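Local coordinates for putative laminarinase (Phanerochaete chrysosporium, PDB 2W39), which probably hydrolyses beta-glucans such as laminarin and lichenin, as an extracellular glycoside hydrolase of family 16 from a white-rot fungus, at residues 87-92 / 289-294; 171-176 / 198-203; 6-11 / 293-298. All blocks are in the same frame, centred on the assembly; numbering follows the deposited sequence.

Contact 1 (87-92 / 289-294); sequences FDVRHM and WDIASV
Arg90 and Asp290 form a salt bridge between segments 87-92 and 289-294. Arg90 NH1 donates to Asp290 OD1 over 2.8 Å, and the acceptor uses its syn lone pair. The oxygen lies in the guanidinium plane, but the carboxylate is turned 68° from that plane. The CB of Ala292 sits over the centre of the guanidinium, 3.5 Å from Arg90 CZ. One edge and one face of the group are thus held by the same segment. A further bond from NH2 to Asp50 O limits its rotation.

Two classic beta bulges interrupt the backbone pairing. In one, Asp290 O accepts from both Arg90 N, at 2.8 Å, and His91 N, at 3.2 Å. In the other, Ala292 and Ser293 both face Asp88. Both chains turn a corner here, at Arg90 and at Ala292. The strands belong to the antiparallel sheet of the beta-sandwich (jelly-roll) fold of family 16.

On the sheet face of Phe87, Val89, Ile291 and Val294 the contact is apolar. Val294 CG1 lies over the Phe87 ring, toward its rim, in a CH-pi contact. Farther along, Met92 CB makes another over the six-membered ring of Trp289, 3.8 Å from CZ3. Val89 CG1 meets the edge of that indole. Trp289 NE1 is bonded to Asn250 O.

On the face of Asp88 and Ser293, one water joins Asp88 OD2 to Ser293 OG. With CG anti to the backbone N (chi1 -179°), Asp88 brings that carbon 3.7 Å from Ala292 CB. Its other oxygen, OD1, has a salt bridge with Arg203, so both carboxylate oxygens are held.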
loop_
_atom_site.group_PDB
_atom_site.type_symbol
_atom_site.label_atom_id
_atom_site.label_comp_id
_atom_site.label_asym_id
_atom_site.label_seq_id
_atom_site.Cartn_x
_atom_site.Cartn_y
_atom_site.Cartn_z
ATOM N N PHE A 87 5.888 6.564 5.302
ATOM C CA PHE A 87 6.368 5.186 5.225
ATOM C C PHE A 87 7.791 5.199 4.685
ATOM O O PHE A 87 8.011 5.621 3.551
ATOM C CB PHE A 87 5.484 4.343 4.268
ATOM C CG PHE A 87 4.020 4.280 4.642
ATOM C CD1 PHE A 87 3.481 3.125 5.199
ATOM C CD2 PHE A 87 3.182 5.365 4.420
ATOM C CE1 PHE A 87 2.122 3.062 5.533
ATOM C CE2 PHE A 87 1.820 5.307 4.767
ATOM C CZ PHE A 87 1.294 4.166 5.332
ATOM N N ASP A 88 8.738 4.751 5.504
ATOM C CA ASP A 88 10.149 4.640 5.100
ATOM C C ASP A 88 10.361 3.167 4.768
ATOM O O ASP A 88 10.418 2.331 5.676
ATOM C CB ASP A 88 11.069 5.134 6.225
ATOM C CG ASP A 88 12.535 5.080 5.869
ATOM O OD1 ASP A 88 12.893 4.558 4.805
ATOM O OD2 ASP A 88 13.338 5.562 6.690
ATOM N N VAL A 89 10.414 2.856 3.474
ATOM C CA VAL A 89 10.315 1.476 2.998
ATOM C C VAL A 89 11.601 1.087 2.271
ATOM O O VAL A 89 11.947 1.676 1.251
ATOM C CB VAL A 89 9.126 1.315 2.040
ATOM C CG1 VAL A 89 9.036 -0.130 1.564
ATOM C CG2 VAL A 89 7.805 1.753 2.711
ATOM N N ARG A 90 12.305 0.100 2.811
ATOM C CA ARG A 90 13.549 -0.396 2.214
ATOM C C ARG A 90 13.273 -1.343 1.041
ATOM O O ARG A 90 14.064 -1.404 0.101
ATOM C CB ARG A 90 14.412 -1.113 3.259
ATOM C CG ARG A 90 14.774 -0.230 4.447
ATOM C CD ARG A 90 15.837 -0.923 5.308
ATOM N NE ARG A 90 16.138 -0.206 6.549
ATOM C CZ ARG A 90 15.662 -0.521 7.748
ATOM N NH1 ARG A 90 14.807 -1.519 7.913
ATOM N NH2 ARG A 90 16.041 0.192 8.802
ATOM N N HIS A 91 12.190 -2.120 1.125
ATOM C CA HIS A 91 11.907 -3.190 0.172
ATOM C C HIS A 91 10.403 -3.427 0.182
ATOM O O HIS A 91 9.772 -3.369 1.241
ATOM C CB HIS A 91 12.638 -4.467 0.610
ATOM C CG HIS A 91 12.737 -5.537 -0.437
ATOM N ND1 HIS A 91 11.755 -6.489 -0.636
ATOM C CD2 HIS A 91 13.735 -5.838 -1.304
ATOM C CE1 HIS A 91 12.152 -7.330 -1.580
ATOM N NE2 HIS A 91 13.345 -6.953 -2.005
ATOM N N MET A 92 9.832 -3.690 -0.988
ATOM C CA MET A 92 8.439 -4.131 -1.077
ATOM C C MET A 92 8.392 -5.488 -1.769
ATOM O O MET A 92 9.334 -5.884 -2.464
ATOM C CB MET A 92 7.567 -3.129 -1.842
ATOM C CG MET A 92 7.806 -3.093 -3.350
ATOM S SD MET A 92 6.569 -2.143 -4.275
ATOM C CE MET A 92 6.938 -0.458 -3.713
ATOM N N TRP A 289 8.036 -7.138 2.511
ATOM C CA TRP A 289 8.227 -5.755 2.914
ATOM C C TRP A 289 9.373 -5.706 3.909
ATOM O O TRP A 289 9.451 -6.549 4.803
ATOM C CB TRP A 289 6.982 -5.261 3.649
ATOM C CG TRP A 289 5.736 -5.057 2.834
ATOM C CD1 TRP A 289 4.671 -5.911 2.726
ATOM C CD2 TRP A 289 5.402 -3.893 2.077
ATOM N NE1 TRP A 289 3.698 -5.354 1.911
ATOM C CE2 TRP A 289 4.119 -4.107 1.523
ATOM C CE3 TRP A 289 6.064 -2.683 1.818
ATOM C CZ2 TRP A 289 3.478 -3.147 0.732
ATOM C CZ3 TRP A 289 5.428 -1.737 1.008
ATOM C CH2 TRP A 289 4.154 -1.977 0.479
ATOM N N ASP A 290 10.233 -4.691 3.788
ATOM C CA ASP A 290 11.209 -4.339 4.830
ATOM C C ASP A 290 10.960 -2.863 5.085
ATOM O O ASP A 290 11.207 -2.025 4.197
ATOM C CB ASP A 290 12.646 -4.625 4.354
ATOM C CG ASP A 290 13.709 -4.185 5.352
ATOM O OD1 ASP A 290 13.435 -3.362 6.235
ATOM O OD2 ASP A 290 14.865 -4.661 5.219
ATOM N N ILE A 291 10.407 -2.565 6.255
ATOM C CA ILE A 291 9.969 -1.219 6.600
ATOM C C ILE A 291 10.831 -0.707 7.751
ATOM O O ILE A 291 10.981 -1.385 8.783
ATOM C CB ILE A 291 8.474 -1.235 6.951
ATOM C CG1 ILE A 291 7.673 -1.527 5.666
ATOM C CG2 ILE A 291 8.041 0.092 7.580
ATOM C CD1 ILE A 291 6.240 -1.987 5.892
ATOM N N ALA A 292 11.431 0.463 7.547
ATOM C CA ALA A 292 12.266 1.104 8.561
ATOM C C ALA A 292 11.425 1.834 9.608
ATOM O O ALA A 292 11.775 1.832 10.802
ATOM C CB ALA A 292 13.257 2.077 7.894
ATOM N N SER A 293 10.336 2.473 9.173
ATOM C CA SER A 293 9.447 3.172 10.096
ATOM C C SER A 293 8.158 3.518 9.384
ATOM O O SER A 293 8.122 3.677 8.144
ATOM C CB SER A 293 10.084 4.463 10.631
ATOM O OG SER A 293 10.389 5.356 9.580
ATOM N N VAL A 294 7.105 3.669 10.184
ATOM C CA VAL A 294 5.874 4.333 9.748
ATOM C C VAL A 294 5.559 5.354 10.828
ATOM O O VAL A 294 5.515 4.996 12.010
ATOM C CB VAL A 294 4.698 3.364 9.527
ATOM C CG1 VAL A 294 3.425 4.136 9.176
ATOM C CG2 VAL A 294 5.029 2.352 8.421
HETATM O O HOH W 1 12.991 5.588 9.359
#

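Contact 2 (171-176 / 198-203); sequences TANSYG and VWFFPR
Asn173 and Ser174 lie against Phe200 and Pro202 without a hydrogen bond between the segments. Residues 172-174 form one 3-10 turn, while 198-202 is strand. Their backbones stay well apart, and the nearest CA atoms, those of Asn173 and Pro202 and of Ser174 and Phe200, are 6.9 Å apart. The turn is tied within itself. Thr171 O accepts from both Ser174 N and Ser174 OG, the latter over 2.7 Å and nearly in line with the carbonyl.

The Phe200 ring bridges the distance between the backbones. Its CG, anti to the backbone N (chi1 172°), continues toward the 3-10 turn. Ser174 CA rests over one ring face in a CH-pi contact, 3.9 Å from the centroid. Ser174 CB packs near CD2. The side-chain oxygen of Asn173, OD1, reaches the ring edge 3.5 Å from Phe200 CE2, with the amide turned 70° from the ring. Asn173 O is also close, 3.4 Å from Phe200 CZ.

Thr171 OG1 holds the amide by donating to Asn173 OD1 over 2.7 Å. The donor is tilted 34° from the carbonyl plane. The side chains of Asn173 and Pro202 cross at about a right angle. Pro202 has two conformers, so the closeness of its ring to the amide is doubtful in detail. The buried Ser174 OG has a second partner in Asn128 N.

The turn leads from strand 165-168 into helix 176-181, whose Phe179 also touches Phe200. Tyr187 of strand 185-191 meets the Phe200 ring and bonds to Ser174 O through its hydroxyl. The contact therefore joins this loop to two adjacent strands, 185-191 and 195-202, of the antiparallel sheet.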
loop_
_atom_site.group_PDB
_atom_site.type_symbol
_atom_site.label_atom_id
_atom_site.label_comp_id
_atom_site.label_asym_id
_atom_site.label_seq_id
_atom_site.Cartn_x
_atom_site.Cartn_y
_atom_site.Cartn_z
ATOM N N THR A 171 7.929 7.667 -12.213
ATOM C CA THR A 171 9.197 6.931 -12.353
ATOM C C THR A 171 9.047 5.442 -12.092
ATOM O O THR A 171 8.227 5.001 -11.278
ATOM C CB THR A 171 10.322 7.477 -11.446
ATOM O OG1 THR A 171 9.986 7.245 -10.073
ATOM C CG2 THR A 171 10.583 8.977 -11.699
ATOM N N ALA A 172 9.887 4.653 -12.762
ATOM C CA ALA A 172 9.897 3.207 -12.576
ATOM C C ALA A 172 10.246 2.812 -11.143
ATOM O O ALA A 172 9.691 1.839 -10.612
ATOM C CB ALA A 172 10.849 2.550 -13.541
ATOM N N ASN A 173 11.150 3.563 -10.519
ATOM C CA ASN A 173 11.652 3.200 -9.201
ATOM C C ASN A 173 10.662 3.494 -8.077
ATOM O O ASN A 173 10.973 3.300 -6.914
ATOM C CB ASN A 173 13.037 3.804 -8.943
ATOM C CG ASN A 173 13.018 5.326 -8.833
ATOM O OD1 ASN A 173 11.956 5.957 -8.740
ATOM N ND2 ASN A 173 14.205 5.926 -8.839
ATOM N N SER A 174 9.452 3.917 -8.445
ATOM C CA SER A 174 8.340 3.983 -7.507
ATOM C C SER A 174 7.804 2.626 -7.096
ATOM O O SER A 174 7.046 2.546 -6.116
ATOM C CB SER A 174 7.190 4.796 -8.112
ATOM O OG SER A 174 6.614 4.159 -9.260
ATOM N N TYR A 175 8.163 1.555 -7.812
ATOM C CA TYR A 175 7.498 0.283 -7.570
ATOM C C TYR A 175 8.365 -0.901 -7.983
ATOM O O TYR A 175 9.190 -0.797 -8.896
ATOM C CB TYR A 175 6.166 0.239 -8.378
ATOM C CG TYR A 175 5.309 -0.933 -8.000
ATOM C CD1 TYR A 175 4.530 -0.886 -6.840
ATOM C CD2 TYR A 175 5.342 -2.123 -8.726
ATOM C CE1 TYR A 175 3.804 -1.994 -6.404
ATOM C CE2 TYR A 175 4.611 -3.239 -8.308
ATOM C CZ TYR A 175 3.856 -3.165 -7.146
ATOM O OH TYR A 175 3.147 -4.243 -6.693
ATOM N N GLY A 176 8.150 -2.029 -7.317
ATOM C CA GLY A 176 8.564 -3.313 -7.856
ATOM C C GLY A 176 10.055 -3.553 -7.783
ATOM O O GLY A 176 10.770 -2.951 -6.970
ATOM N N VAL A 198 -0.283 12.368 -2.203
ATOM C CA VAL A 198 0.760 11.379 -1.962
ATOM C C VAL A 198 2.043 11.885 -2.614
ATOM O O VAL A 198 2.017 12.344 -3.766
ATOM C CB VAL A 198 0.402 9.985 -2.545
ATOM C CG1 VAL A 198 1.516 8.980 -2.316
ATOM C CG2 VAL A 198 -0.901 9.448 -1.964
ATOM N N TRP A 199 3.147 11.765 -1.877
ATOM C CA TRP A 199 4.474 12.023 -2.436
ATOM C C TRP A 199 5.277 10.730 -2.397
ATOM O O TRP A 199 5.270 10.019 -1.377
ATOM C CB TRP A 199 5.258 13.022 -1.591
ATOM C CG TRP A 199 4.768 14.430 -1.539
ATOM C CD1 TRP A 199 5.277 15.497 -2.226
ATOM C CD2 TRP A 199 3.720 14.947 -0.703
ATOM N NE1 TRP A 199 4.597 16.647 -1.884
ATOM C CE2 TRP A 199 3.638 16.336 -0.952
ATOM C CE3 TRP A 199 2.853 14.368 0.242
ATOM C CZ2 TRP A 199 2.728 17.167 -0.280
ATOM C CZ3 TRP A 199 1.953 15.187 0.900
ATOM C CH2 TRP A 199 1.896 16.570 0.637
ATOM N N PHE A 200 6.012 10.460 -3.476
ATOM C CA PHE A 200 7.041 9.449 -3.469
ATOM C C PHE A 200 8.408 10.087 -3.661
ATOM O O PHE A 200 8.584 10.862 -4.593
ATOM C CB PHE A 200 6.841 8.431 -4.599
ATOM C CG PHE A 200 8.000 7.493 -4.721
ATOM C CD1 PHE A 200 8.363 6.687 -3.639
ATOM C CD2 PHE A 200 8.792 7.475 -5.866
ATOM C CE1 PHE A 200 9.464 5.854 -3.716
ATOM C CE2 PHE A 200 9.919 6.623 -5.921
ATOM C CZ PHE A 200 10.216 5.836 -4.846
ATOM N N PHE A 201 9.373 9.723 -2.814
ATOM C CA PHE A 201 10.782 10.097 -2.986
ATOM C C PHE A 201 11.642 8.849 -2.977
ATOM O O PHE A 201 11.631 8.108 -2.007
ATOM C CB PHE A 201 11.248 11.052 -1.887
ATOM C CG PHE A 201 10.599 12.392 -1.978
ATOM C CD1 PHE A 201 9.455 12.674 -1.249
ATOM C CD2 PHE A 201 11.088 13.352 -2.854
ATOM C CE1 PHE A 201 8.817 13.906 -1.379
ATOM C CE2 PHE A 201 10.463 14.573 -2.974
ATOM C CZ PHE A 201 9.329 14.849 -2.242
ATOM N N PRO A 202 12.382 8.605 -4.073
ATOM C CA PRO A 202 13.379 7.532 -4.140
ATOM C C PRO A 202 14.405 7.596 -3.008
ATOM O O PRO A 202 14.738 8.688 -2.521
ATOM C CB PRO A 202 14.062 7.793 -5.489
ATOM C CG PRO A 202 12.968 8.416 -6.325
ATOM C CD PRO A 202 12.274 9.328 -5.356
ATOM N N ARG A 203 14.924 6.434 -2.615
ATOM C CA ARG A 203 15.936 6.371 -1.566
ATOM C C ARG A 203 17.120 7.302 -1.812
ATOM O O ARG A 203 17.669 7.888 -0.863
ATOM C CB ARG A 203 16.453 4.938 -1.469
ATOM C CG ARG A 203 17.520 4.717 -0.407
ATOM C CD ARG A 203 17.002 4.952 1.007
ATOM N NE ARG A 203 15.822 4.122 1.276
ATOM C CZ ARG A 203 15.033 4.224 2.337
ATOM N NH1 ARG A 203 15.251 5.120 3.292
ATOM N NH2 ARG A 203 14.000 3.400 2.452
#

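Contact 3 (6-11 / 293-298); sequences EDNWVG and SVRVYQ
Val296 O is gripped by two backbone donors, Glu6 N at 2.7 Å and Asp7 N at 3.1 Å. Two residues facing one make this a classic beta bulge. The short strands 6-9 and 293-297 run almost exactly antiparallel (176°). Asp7 pairs with Val296 and Trp9 with Val294, both as hydrogen-bonded pairs.

Asn8 and Arg295 form the non-hydrogen-bonded pair between them, and their side chains lie side by side. Arg295 NE donates to Asn8 OD1 over 2.8 Å. The donor stands well above the amide plane, 50° out of it. A water accepts from both Asn8 ND2 and Arg295 NH2 and closes a second link between the two groups. The arginine chain, extended from CG to NE, brings NE alongside the Asn8 amide. An alanine in place of Arg295 would probably leave Asn8 OD1 without this donor and its amide freer to turn.

The opposite face carries Trp9, Val294 and Val296, with Asp7 CB over one face of the indole. The Trp9 ring meets Val294 at its edge, with CE3 3.6 Å from Val294 CG1. Farther along, Trp9 CZ3 lies 3.7 Å from Val296 CG2. Phe18 packs edge-to-face with the indole.

At the chain end, the Glu6 carboxylate and the Gln298 amide are stacked with planes only 4° apart. Both residues touch a crystal neighbour, so packing may influence this stack. Glu6 has its salt bridge with Lys78, which also bridges to Asp7; Asp7 OD2 is bonded to the Tyr80 hydroxyl as well.

This is antiparallel pairing, broken by one classic bulge, of the first and last strands of the chain, side by side in one sheet of the family 16 beta-sandwich.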
loop_
_atom_site.group_PDB
_atom_site.type_symbol
_atom_site.label_atom_id
_atom_site.label_comp_id
_atom_site.label_asym_id
_atom_site.label_seq_id
_atom_site.Cartn_x
_atom_site.Cartn_y
_atom_site.Cartn_z
ATOM N N GLU A 6 2.172 11.879 16.088
ATOM C CA GLU A 6 1.065 11.195 16.755
ATOM C C GLU A 6 1.445 9.745 17.083
ATOM O O GLU A 6 1.085 9.232 18.142
ATOM C CB GLU A 6 -0.185 11.271 15.855
ATOM C CG GLU A 6 -1.412 10.520 16.323
ATOM C CD GLU A 6 -1.982 11.018 17.633
ATOM O OE1 GLU A 6 -1.696 12.147 18.063
ATOM O OE2 GLU A 6 -2.766 10.258 18.237
ATOM N N ASP A 7 2.132 9.079 16.156
ATOM C CA ASP A 7 2.589 7.699 16.325
ATOM C C ASP A 7 3.918 7.526 15.639
ATOM O O ASP A 7 4.122 8.009 14.530
ATOM C CB ASP A 7 1.590 6.710 15.724
ATOM C CG ASP A 7 0.269 6.715 16.446
ATOM O OD1 ASP A 7 0.203 6.170 17.572
ATOM O OD2 ASP A 7 -0.713 7.266 15.902
ATOM N N ASN A 8 4.813 6.817 16.304
ATOM C CA ASN A 8 6.118 6.531 15.777
ATOM C C ASN A 8 6.322 5.033 15.861
ATOM O O ASN A 8 6.583 4.506 16.953
ATOM C CB ASN A 8 7.186 7.257 16.604
ATOM C CG ASN A 8 8.571 7.089 16.026
ATOM O OD1 ASN A 8 8.733 6.634 14.892
ATOM N ND2 ASN A 8 9.588 7.428 16.810
ATOM N N TRP A 9 6.195 4.343 14.729
ATOM C CA TRP A 9 6.277 2.896 14.731
ATOM C C TRP A 9 7.549 2.404 14.066
ATOM O O TRP A 9 7.760 2.623 12.869
ATOM C CB TRP A 9 5.055 2.310 14.044
ATOM C CG TRP A 9 3.721 2.709 14.633
ATOM C CD1 TRP A 9 3.359 2.722 15.952
ATOM C CD2 TRP A 9 2.560 3.102 13.895
ATOM N NE1 TRP A 9 2.040 3.106 16.069
ATOM C CE2 TRP A 9 1.525 3.333 14.820
ATOM C CE3 TRP A 9 2.309 3.308 12.533
ATOM C CZ2 TRP A 9 0.248 3.738 14.430
ATOM C CZ3 TRP A 9 1.041 3.692 12.145
ATOM C CH2 TRP A 9 0.025 3.915 13.093
ATOM N N VAL A 10 8.382 1.740 14.862
ATOM C CA VAL A 10 9.624 1.136 14.397
ATOM C C VAL A 10 9.742 -0.256 15.012
ATOM O O VAL A 10 9.493 -0.437 16.212
ATOM C CB VAL A 10 10.841 1.994 14.842
ATOM C CG1 VAL A 10 12.164 1.316 14.483
ATOM C CG2 VAL A 10 10.770 3.397 14.224
ATOM N N GLY A 11 10.124 -1.240 14.206
ATOM C CA GLY A 11 10.474 -2.566 14.739
ATOM C C GLY A 11 9.380 -3.193 15.574
ATOM O O GLY A 11 8.240 -3.307 15.134
ATOM N N SER A 293 10.336 2.473 9.173
ATOM C CA SER A 293 9.447 3.172 10.096
ATOM C C SER A 293 8.158 3.518 9.384
ATOM O O SER A 293 8.122 3.677 8.144
ATOM C CB SER A 293 10.084 4.463 10.631
ATOM O OG SER A 293 10.389 5.356 9.580
ATOM N N VAL A 294 7.105 3.669 10.184
ATOM C CA VAL A 294 5.874 4.333 9.748
ATOM C C VAL A 294 5.559 5.354 10.828
ATOM O O VAL A 294 5.515 4.996 12.010
ATOM C CB VAL A 294 4.698 3.364 9.527
ATOM C CG1 VAL A 294 3.425 4.136 9.176
ATOM C CG2 VAL A 294 5.029 2.352 8.421
ATOM N N ARG A 295 5.387 6.617 10.439
ATOM C CA ARG A 295 5.110 7.685 11.383
ATOM C C ARG A 295 3.843 8.384 10.961
ATOM O O ARG A 295 3.611 8.630 9.776
ATOM C CB ARG A 295 6.273 8.675 11.436
ATOM C CG ARG A 295 7.541 8.005 11.978
ATOM C CD ARG A 295 8.706 8.942 12.218
ATOM N NE ARG A 295 9.835 8.188 12.789
ATOM C CZ ARG A 295 10.960 7.876 12.143
ATOM N NH1 ARG A 295 11.156 8.272 10.892
ATOM N NH2 ARG A 295 11.903 7.170 12.756
ATOM N N VAL A 296 3.021 8.704 11.951
ATOM C CA VAL A 296 1.781 9.418 11.694
ATOM C C VAL A 296 1.824 10.726 12.464
ATOM O O VAL A 296 2.295 10.762 13.606
ATOM C CB VAL A 296 0.552 8.598 12.107
ATOM C CG1 VAL A 296 -0.727 9.375 11.779
ATOM C CG2 VAL A 296 0.549 7.239 11.391
ATOM N N TYR A 297 1.325 11.779 11.822
ATOM C CA TYR A 297 1.288 13.124 12.375
ATOM C C TYR A 297 -0.144 13.624 12.302
ATOM O O TYR A 297 -0.883 13.323 11.365
ATOM C CB TYR A 297 2.162 14.065 11.539
ATOM C CG TYR A 297 3.620 13.687 11.520
ATOM C CD1 TYR A 297 4.084 12.664 10.693
ATOM C CD2 TYR A 297 4.539 14.380 12.299
ATOM C CE1 TYR A 297 5.432 12.330 10.671
ATOM C CE2 TYR A 297 5.880 14.054 12.278
ATOM C CZ TYR A 297 6.323 13.020 11.465
ATOM O OH TYR A 297 7.665 12.684 11.423
ATOM N N GLN A 298 -0.526 14.445 13.279
ATOM C CA GLN A 298 -1.833 15.098 13.314
ATOM C C GLN A 298 -1.687 16.505 13.855
ATOM O O GLN A 298 -2.610 17.308 13.674
ATOM C CB GLN A 298 -2.784 14.389 14.264
ATOM C CG GLN A 298 -3.302 13.087 13.784
ATOM C CD GLN A 298 -4.206 12.394 14.802
ATOM O OE1 GLN A 298 -4.526 12.909 15.888
ATOM N NE2 GLN A 298 -4.620 11.236 14.447
ATOM O OXT GLN A 298 -0.676 16.796 14.516
HETATM O O HOH W 2 12.246 6.600 15.585
#

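Contacts 1 and 3 share Ser293 and Val294, and both use strand 288-297, which runs between strands 83-89 and 2-9. Contact 2 reaches the same sheet through strand 195-202. It touches contact 1 by the salt bridge of Asp88 with Arg203 and by Met92 against Tyr175 and Gly176. Contacts 2 and 3 do not meet. All three are partly buried, and contact 3 lies farthest from the chain's centre and includes exposed Asn8 and Gln298. Contact 1 has an ion pair on its polar face and an apolar face opposite. Contact 3 has an amide-guanidinium bond, and its Trp9 face is mainly apolar but also holds Asp7. Contact 2 is loop-to-strand packing around one aromatic ring.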